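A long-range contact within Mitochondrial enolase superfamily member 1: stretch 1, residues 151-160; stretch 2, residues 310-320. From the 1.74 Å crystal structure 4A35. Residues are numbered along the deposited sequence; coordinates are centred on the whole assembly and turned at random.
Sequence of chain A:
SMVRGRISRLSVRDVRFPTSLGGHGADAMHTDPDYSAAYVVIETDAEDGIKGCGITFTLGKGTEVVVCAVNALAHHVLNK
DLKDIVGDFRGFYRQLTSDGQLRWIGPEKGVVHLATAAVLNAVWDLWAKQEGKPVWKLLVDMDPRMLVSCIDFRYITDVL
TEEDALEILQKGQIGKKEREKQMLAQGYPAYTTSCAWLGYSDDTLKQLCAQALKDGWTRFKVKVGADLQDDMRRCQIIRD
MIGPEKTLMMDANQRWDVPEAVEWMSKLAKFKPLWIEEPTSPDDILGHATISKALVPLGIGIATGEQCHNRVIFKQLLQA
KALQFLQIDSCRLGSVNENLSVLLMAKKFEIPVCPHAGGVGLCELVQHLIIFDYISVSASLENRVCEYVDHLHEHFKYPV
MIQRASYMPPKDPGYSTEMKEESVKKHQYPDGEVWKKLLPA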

ATOM      1  N   ILE A 151       8.147  12.130 -15.986  1.00 21.09           N
ATOM      2  CA  ILE A 151       7.937  12.000 -14.553  1.00 18.99           C
ATOM      3  C   ILE A 151       6.711  12.727 -14.018  1.00 21.94           C
ATOM      4  O   ILE A 151       6.501  13.906 -14.300  1.00 20.06           O
ATOM      5  CB  ILE A 151       9.220  12.512 -13.801  1.00 20.92           C
ATOM      6  CG1 ILE A 151      10.496  11.696 -14.179  1.00 19.90           C
ATOM      7  CG2 ILE A 151       8.977  12.531 -12.287  1.00 20.37           C
ATOM      8  CD1 ILE A 151      11.776  12.494 -13.843  1.00 23.05           C
ATOM      9  N   ASP A 152       5.933  12.011 -13.181  1.00 19.43           N
ATOM     10  CA  ASP A 152       4.831  12.604 -12.441  1.00 18.84           C
ATOM     11  C   ASP A 152       5.366  13.196 -11.123  1.00 21.14           C
ATOM     12  O   ASP A 152       5.809  12.446 -10.273  1.00 19.80           O
ATOM     13  CB  ASP A 152       3.709  11.548 -12.181  1.00 19.01           C
ATOM     14  CG  ASP A 152       2.369  12.150 -11.754  1.00 20.82           C
ATOM     15  OD1 ASP A 152       2.332  13.371 -11.378  1.00 19.53           O
ATOM     16  OD2 ASP A 152       1.368  11.437 -11.820  1.00 21.85           O
ATOM     17  N   PHE A 153       5.247  14.543 -10.933  1.00 18.72           N
ATOM     18  CA  PHE A 153       5.719  15.263  -9.755  1.00 17.52           C
ATOM     19  C   PHE A 153       4.617  15.451  -8.715  1.00 20.11           C
ATOM     20  O   PHE A 153       4.880  16.068  -7.681  1.00 18.85           O
ATOM     21  CB  PHE A 153       6.316  16.631 -10.123  1.00 18.91           C
ATOM     22  CG  PHE A 153       7.634  16.504 -10.856  1.00 19.17           C
ATOM     23  CD1 PHE A 153       7.665  16.268 -12.238  1.00 19.89           C
ATOM     24  CD2 PHE A 153       8.839  16.623 -10.175  1.00 22.04           C
ATOM     25  CE1 PHE A 153       8.879  16.174 -12.915  1.00 22.40           C
ATOM     26  CE2 PHE A 153      10.063  16.562 -10.862  1.00 22.98           C
ATOM     27  CZ  PHE A 153      10.078  16.315 -12.215  1.00 20.71           C
ATOM     28  N   ARG A 154       3.409  14.902  -8.948  1.00 18.66           N
ATOM     29  CA  ARG A 154       2.367  15.067  -7.928  1.00 16.77           C
ATOM     30  C   ARG A 154       2.866  14.597  -6.543  1.00 16.97           C
ATOM     31  O   ARG A 154       3.502  13.550  -6.433  1.00 16.71           O
ATOM     32  CB  ARG A 154       1.031  14.376  -8.315  1.00 18.19           C
ATOM     33  CG  ARG A 154      -0.061  14.647  -7.274  1.00 17.43           C
ATOM     34  CD  ARG A 154      -1.517  14.383  -7.812  1.00 18.13           C
ATOM     35  NE  ARG A 154      -1.722  12.954  -8.073  1.00 20.20           N
ATOM     36  CZ  ARG A 154      -2.869  12.416  -8.502  1.00 18.93           C
ATOM     37  NH1 ARG A 154      -3.910  13.197  -8.809  1.00 17.59           N
ATOM     38  NH2 ARG A 154      -2.959  11.097  -8.704  1.00 18.53           N
ATOM     39  N   TYR A 155       2.552  15.373  -5.507  1.00 16.42           N
ATOM     40  CA  TYR A 155       2.880  15.114  -4.080  1.00 16.74           C
ATOM     41  C   TYR A 155       4.376  15.277  -3.744  1.00 17.49           C
ATOM     42  O   TYR A 155       4.739  15.017  -2.604  1.00 16.83           O
ATOM     43  CB  TYR A 155       2.408  13.748  -3.603  1.00 17.05           C
ATOM     44  CG  TYR A 155       0.945  13.461  -3.891  1.00 16.53           C
ATOM     45  CD1 TYR A 155      -0.047  14.417  -3.621  1.00 18.09           C
ATOM     46  CD2 TYR A 155       0.554  12.248  -4.455  1.00 17.58           C
ATOM     47  CE1 TYR A 155      -1.406  14.138  -3.867  1.00 18.28           C
ATOM     48  CE2 TYR A 155      -0.796  11.954  -4.691  1.00 19.02           C
ATOM     49  CZ  TYR A 155      -1.775  12.896  -4.373  1.00 19.18           C
ATOM     50  OH  TYR A 155      -3.117  12.612  -4.613  1.00 17.42           O
ATOM     51  N   ILE A 156       5.231  15.677  -4.718  1.00 15.45           N
ATOM     52  CA  ILE A 156       6.646  15.894  -4.399  1.00 14.99           C
ATOM     53  C   ILE A 156       7.138  17.299  -4.820  1.00 19.71           C
ATOM     54  O   ILE A 156       8.299  17.635  -4.521  1.00 19.57           O
ATOM     55  CB  ILE A 156       7.620  14.795  -4.953  1.00 17.23           C
ATOM     56  CG1 ILE A 156       7.737  14.844  -6.519  1.00 18.08           C
ATOM     57  CG2 ILE A 156       7.237  13.384  -4.431  1.00 17.80           C
ATOM     58  CD1 ILE A 156       8.846  13.916  -7.166  1.00 23.80           C
ATOM     59  N   THR A 157       6.288  18.140  -5.462  1.00 18.07           N
ATOM     60  CA  THR A 157       6.732  19.502  -5.844  1.00 17.89           C
ATOM     61  C   THR A 157       7.148  20.373  -4.632  1.00 22.14           C
ATOM     62  O   THR A 157       7.844  21.351  -4.824  1.00 22.75           O
ATOM     63  CB  THR A 157       5.609  20.252  -6.618  1.00 19.83           C
ATOM     64  OG1 THR A 157       4.471  20.382  -5.750  1.00 21.62           O
ATOM     65  CG2 THR A 157       5.227  19.546  -7.905  1.00 20.30           C
ATOM     66  N   ASP A 158       6.754  19.998  -3.397  1.00 18.87           N
ATOM     67  CA  ASP A 158       7.144  20.708  -2.173  1.00 18.87           C
ATOM     68  C   ASP A 158       8.641  20.473  -1.826  1.00 23.11           C
ATOM     69  O   ASP A 158       9.180  21.217  -1.017  1.00 22.22           O
ATOM     70  CB  ASP A 158       6.237  20.337  -0.993  1.00 20.50           C
ATOM     71  CG  ASP A 158       6.070  18.831  -0.750  1.00 26.78           C
ATOM     72  OD1 ASP A 158       5.856  18.070  -1.754  1.00 23.77           O
ATOM     73  OD2 ASP A 158       6.154  18.406   0.429  1.00 26.51           O
ATOM     74  N   VAL A 159       9.290  19.428  -2.416  1.00 18.29           N
ATOM     75  CA  VAL A 159      10.747  19.174  -2.206  1.00 18.44           C
ATOM     76  C   VAL A 159      11.508  19.189  -3.550  1.00 20.37           C
ATOM     77  O   VAL A 159      12.701  19.430  -3.563  1.00 20.64           O
ATOM     78  CB  VAL A 159      11.064  17.871  -1.414  1.00 21.44           C
ATOM     79  CG1 VAL A 159      10.377  17.855  -0.061  1.00 21.68           C
ATOM     80  CG2 VAL A 159      10.762  16.583  -2.217  1.00 21.49           C
ATOM     81  N   LEU A 160      10.822  18.916  -4.656  1.00 18.93           N
ATOM     82  CA  LEU A 160      11.452  18.795  -5.992  1.00 17.32           C
ATOM     83  C   LEU A 160      10.460  19.209  -7.063  1.00 21.30           C
ATOM     84  O   LEU A 160       9.560  18.433  -7.443  1.00 19.78           O
ATOM     85  CB  LEU A 160      11.940  17.335  -6.224  1.00 16.62           C
ATOM     86  CG  LEU A 160      12.678  17.053  -7.559  1.00 19.66           C
ATOM     87  CD1 LEU A 160      14.219  17.354  -7.442  1.00 19.69           C
ATOM     88  CD2 LEU A 160      12.432  15.583  -8.009  1.00 20.57           C
ATOM     89  N   ASN A 310       5.995   3.996  -2.654  1.00 16.84           N
ATOM     90  CA  ASN A 310       5.936   5.027  -3.698  1.00 17.29           C
ATOM     91  C   ASN A 310       6.842   6.180  -3.285  1.00 18.21           C
ATOM     92  O   ASN A 310       7.454   6.148  -2.198  1.00 16.67           O
ATOM     93  CB  ASN A 310       4.481   5.463  -4.031  1.00 19.55           C
ATOM     94  CG  ASN A 310       3.723   6.143  -2.905  1.00 20.40           C
ATOM     95  OD1 ASN A 310       4.324   6.818  -2.052  1.00 15.34           O
ATOM     96  ND2 ASN A 310       2.410   5.902  -2.836  1.00 16.71           N
ATOM     97  N   ARG A 311       6.897   7.205  -4.136  1.00 16.01           N
ATOM     98  CA  ARG A 311       7.793   8.358  -3.966  1.00 15.61           C
ATOM     99  C   ARG A 311       7.387   9.230  -2.749  1.00 18.44           C
ATOM    100  O   ARG A 311       8.223  10.003  -2.275  1.00 16.48           O
ATOM    101  CB  ARG A 311       7.777   9.218  -5.240  1.00 18.40           C
ATOM    102  CG  ARG A 311       6.388   9.823  -5.572  1.00 18.58           C
ATOM    103  CD  ARG A 311       6.334  10.478  -6.957  1.00 17.47           C
ATOM    104  NE  ARG A 311       5.011  11.062  -7.214  1.00 19.91           N
ATOM    105  CZ  ARG A 311       3.906  10.364  -7.489  1.00 23.62           C
ATOM    106  NH1 ARG A 311       3.959   9.046  -7.634  1.00 21.29           N
ATOM    107  NH2 ARG A 311       2.742  10.977  -7.597  1.00 20.91           N
ATOM    108  N   VAL A 312       6.109   9.150  -2.296  1.00 15.69           N
ATOM    109  CA  VAL A 312       5.639   9.973  -1.146  1.00 15.49           C
ATOM    110  C   VAL A 312       6.331   9.473   0.118  1.00 18.58           C
ATOM    111  O   VAL A 312       6.712  10.270   0.959  1.00 18.05           O
ATOM    112  CB  VAL A 312       4.079  10.031  -1.034  1.00 19.16           C
ATOM    113  CG1 VAL A 312       3.581  10.925   0.129  1.00 16.83           C
ATOM    114  CG2 VAL A 312       3.496  10.547  -2.354  1.00 18.94           C
ATOM    115  N   ILE A 313       6.501   8.148   0.253  1.00 14.55           N
ATOM    116  CA  ILE A 313       7.196   7.563   1.398  1.00 14.20           C
ATOM    117  C   ILE A 313       8.658   7.980   1.306  1.00 17.23           C
ATOM    118  O   ILE A 313       9.197   8.399   2.317  1.00 15.02           O
ATOM    119  CB  ILE A 313       7.026   6.003   1.476  1.00 16.91           C
ATOM    120  CG1 ILE A 313       5.478   5.582   1.546  1.00 17.37           C
ATOM    121  CG2 ILE A 313       7.789   5.459   2.734  1.00 18.38           C
ATOM    122  CD1 ILE A 313       4.752   6.108   2.897  1.00 14.01           C
ATOM    123  N   PHE A 314       9.306   7.814   0.136  1.00 16.40           N
ATOM    124  CA  PHE A 314      10.718   8.235   0.028  1.00 15.93           C
ATOM    125  C   PHE A 314      10.895   9.739   0.339  1.00 18.11           C
ATOM    126  O   PHE A 314      11.867  10.137   0.978  1.00 16.78           O
ATOM    127  CB  PHE A 314      11.277   7.917  -1.344  1.00 15.41           C
ATOM    128  CG  PHE A 314      11.727   6.462  -1.438  1.00 14.75           C
ATOM    129  CD1 PHE A 314      12.760   5.974  -0.620  1.00 16.47           C
ATOM    130  CD2 PHE A 314      11.147   5.605  -2.352  1.00 16.05           C
ATOM    131  CE1 PHE A 314      13.202   4.640  -0.742  1.00 16.95           C
ATOM    132  CE2 PHE A 314      11.607   4.282  -2.494  1.00 18.93           C
ATOM    133  CZ  PHE A 314      12.625   3.811  -1.684  1.00 17.24           C
ATOM    134  N   LYS A 315       9.984  10.566  -0.133  1.00 15.69           N
ATOM    135  CA  LYS A 315      10.073  11.999   0.139  1.00 15.64           C
ATOM    136  C   LYS A 315      10.134  12.263   1.637  1.00 19.17           C
ATOM    137  O   LYS A 315      11.002  12.992   2.098  1.00 18.24           O
ATOM    138  CB  LYS A 315       8.899  12.772  -0.497  1.00 16.37           C
ATOM    139  CG  LYS A 315       8.852  14.256  -0.039  1.00 17.73           C
ATOM    140  CD  LYS A 315       7.618  14.946  -0.564  1.00 21.45           C
ATOM    141  CE  LYS A 315       6.333  14.621   0.237  1.00 18.54           C
ATOM    142  NZ  LYS A 315       5.294  15.693   0.033  1.00 18.48           N
ATOM    143  N   GLN A 316       9.267  11.622   2.397  1.00 13.94           N
ATOM    144  CA  GLN A 316       9.214  11.840   3.862  1.00 14.09           C
ATOM    145  C   GLN A 316      10.419  11.245   4.549  1.00 15.83           C
ATOM    146  O   GLN A 316      10.915  11.857   5.492  1.00 17.04           O
ATOM    147  CB  GLN A 316       7.918  11.278   4.451  1.00 13.42           C
ATOM    148  CG  GLN A 316       6.673  12.083   3.914  1.00 15.97           C
ATOM    149  CD  GLN A 316       5.459  11.295   4.350  1.00 19.54           C
ATOM    150  OE1 GLN A 316       4.934  11.554   5.423  1.00 16.54           O
ATOM    151  NE2 GLN A 316       5.080  10.264   3.569  1.00 18.08           N
ATOM    152  N   LEU A 317      10.938  10.089   4.050  1.00 14.63           N
ATOM    153  CA  LEU A 317      12.190   9.519   4.611  1.00 14.56           C
ATOM    154  C   LEU A 317      13.355  10.524   4.484  1.00 17.69           C
ATOM    155  O   LEU A 317      14.153  10.683   5.410  1.00 17.15           O
ATOM    156  CB  LEU A 317      12.578   8.203   3.874  1.00 14.68           C
ATOM    157  CG  LEU A 317      11.647   7.000   4.189  1.00 17.37           C
ATOM    158  CD1 LEU A 317      11.908   5.848   3.166  1.00 15.72           C
ATOM    159  CD2 LEU A 317      11.841   6.513   5.687  1.00 20.03           C
ATOM    160  N   LEU A 318      13.406  11.237   3.351  1.00 16.76           N
ATOM    161  CA  LEU A 318      14.438  12.258   3.092  1.00 15.93           C
ATOM    162  C   LEU A 318      14.133  13.503   3.975  1.00 18.83           C
ATOM    163  O   LEU A 318      15.038  14.049   4.583  1.00 17.77           O
ATOM    164  CB  LEU A 318      14.471  12.607   1.602  1.00 15.51           C
ATOM    165  CG  LEU A 318      15.043  11.458   0.696  1.00 19.06           C
ATOM    166  CD1 LEU A 318      14.749  11.721  -0.762  1.00 18.59           C
ATOM    167  CD2 LEU A 318      16.553  11.275   0.948  1.00 20.99           C
ATOM    168  N   GLN A 319      12.867  13.944   4.010  1.00 17.00           N
ATOM    169  CA  GLN A 319      12.443  15.118   4.823  1.00 17.70           C
ATOM    170  C   GLN A 319      12.786  14.956   6.318  1.00 20.42           C
ATOM    171  O   GLN A 319      13.310  15.893   6.926  1.00 19.97           O
ATOM    172  CB  GLN A 319      10.963  15.385   4.679  1.00 18.65           C
ATOM    173  CG  GLN A 319      10.633  16.031   3.352  1.00 19.24           C
ATOM    174  CD  GLN A 319       9.143  16.163   3.161  1.00 23.52           C
ATOM    175  OE1 GLN A 319       8.381  15.229   3.403  1.00 20.20           O
ATOM    176  NE2 GLN A 319       8.697  17.365   2.802  1.00 23.09           N
ATOM    177  N   ALA A 320      12.515  13.747   6.873  1.00 19.22           N
ATOM    178  CA  ALA A 320      12.744  13.437   8.263  1.00 19.73           C
ATOM    179  C   ALA A 320      14.197  13.043   8.549  1.00 20.51           C
ATOM    180  O   ALA A 320      14.483  12.715   9.707  1.00 19.09           O
ATOM    181  CB  ALA A 320      11.794  12.340   8.736  1.00 19.19           C
TER
HETATM  182  O   HOH W   1      -0.106  10.471  -7.853  1.00 18.99           O

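A loop without regular secondary structure can be held in place by a helix whose long basic side chains reach its backbone carbonyls. The contact between residues 151-160 and 310-320 of mitochondrial enolase superfamily member 1 is a compact example, joining residues at least 155 apart in sequence and burying 455 Å² in total. The first stretch is an irregular chain; the second is helical from Arg311 to Gln319. The backbones stay well apart, the nearest CA atoms, those of Tyr155 and Val312, being 6.5 Å from each other, so side chains span the gap, and those of the helix reach carbonyls of the loop.

The helix is secured at its start by Asn310. With chi1 at 64° (p), its side chain turns back over the first turn, where OD1 accepts from Val312 N at 2.9 Å and, weakly, from Ile313 N at 3.4 Å. Beyond this cap, Arg311, Lys315 and Gln319 recur at intervals of four, roughly one helical turn, and all three direct their CA-to-CB bonds toward the loop.

Arg311 has the largest covered area, 105 Å². Its chi1 is p, while chi2 and chi3 are both t, so the aliphatic chain runs out extended before chi4, at -74°, sets the orientation of the guanidinium. The result is a forked grip on one carbonyl: Arg154 O lies near the guanidinium plane and receives hydrogen bonds from Arg311 NE at 3.0 Å and NH2 at 2.9 Å. The same plane explains why proximity alone is not enough. Asp152 O sits over one face of the group, 3.5 Å from Arg311 NE, but the angle is too poor for a hydrogen bond. Asp152 OD2, 4.5 Å from Arg311 NH2, likewise lies well out of plane and contributes charge without receiving an N-H. Its partner oxygen OD1 instead accepts from Arg154 N at 3.1 Å, bracing the loop. Water 1 adds a bridge, accepting from Arg154 NE at 3.0 Å and Arg311 NH2 at 2.9 Å.

Lys315 combines greasy and charged contacts along its length. It is t at chi1 and chi2, bends at chi3 (79°, p), and is t again at chi4. Its CG lies 3.7 Å from CG2 of Val159 (chi1 m) and its CD 4.2 Å from Ile156 CG2, while NZ gives Tyr155 O a hydrogen bond at 2.8 Å. The p rotamer of Asp158 (51°) goes with both carboxylate oxygens lying near Lys315 NZ: OD2 forms a salt bridge at 2.9 Å, OD1 a weak hydrogen bond at 3.0 Å.

Apolar contacts fill in around these bonds. Tyr155 (phi 71°, chi1 m) points CA-to-CB toward the helix, and its CB packs 3.6 Å from Val312 CG2. Ile156, p at 69°, rests CG2 3.8 Å from Arg311 CG, a methylene serving as hydrophobic surface. Gln319, m at chi1, brings its amide NE2 into van der Waals contact with the methyl CG1 of Val159 at 3.4 Å.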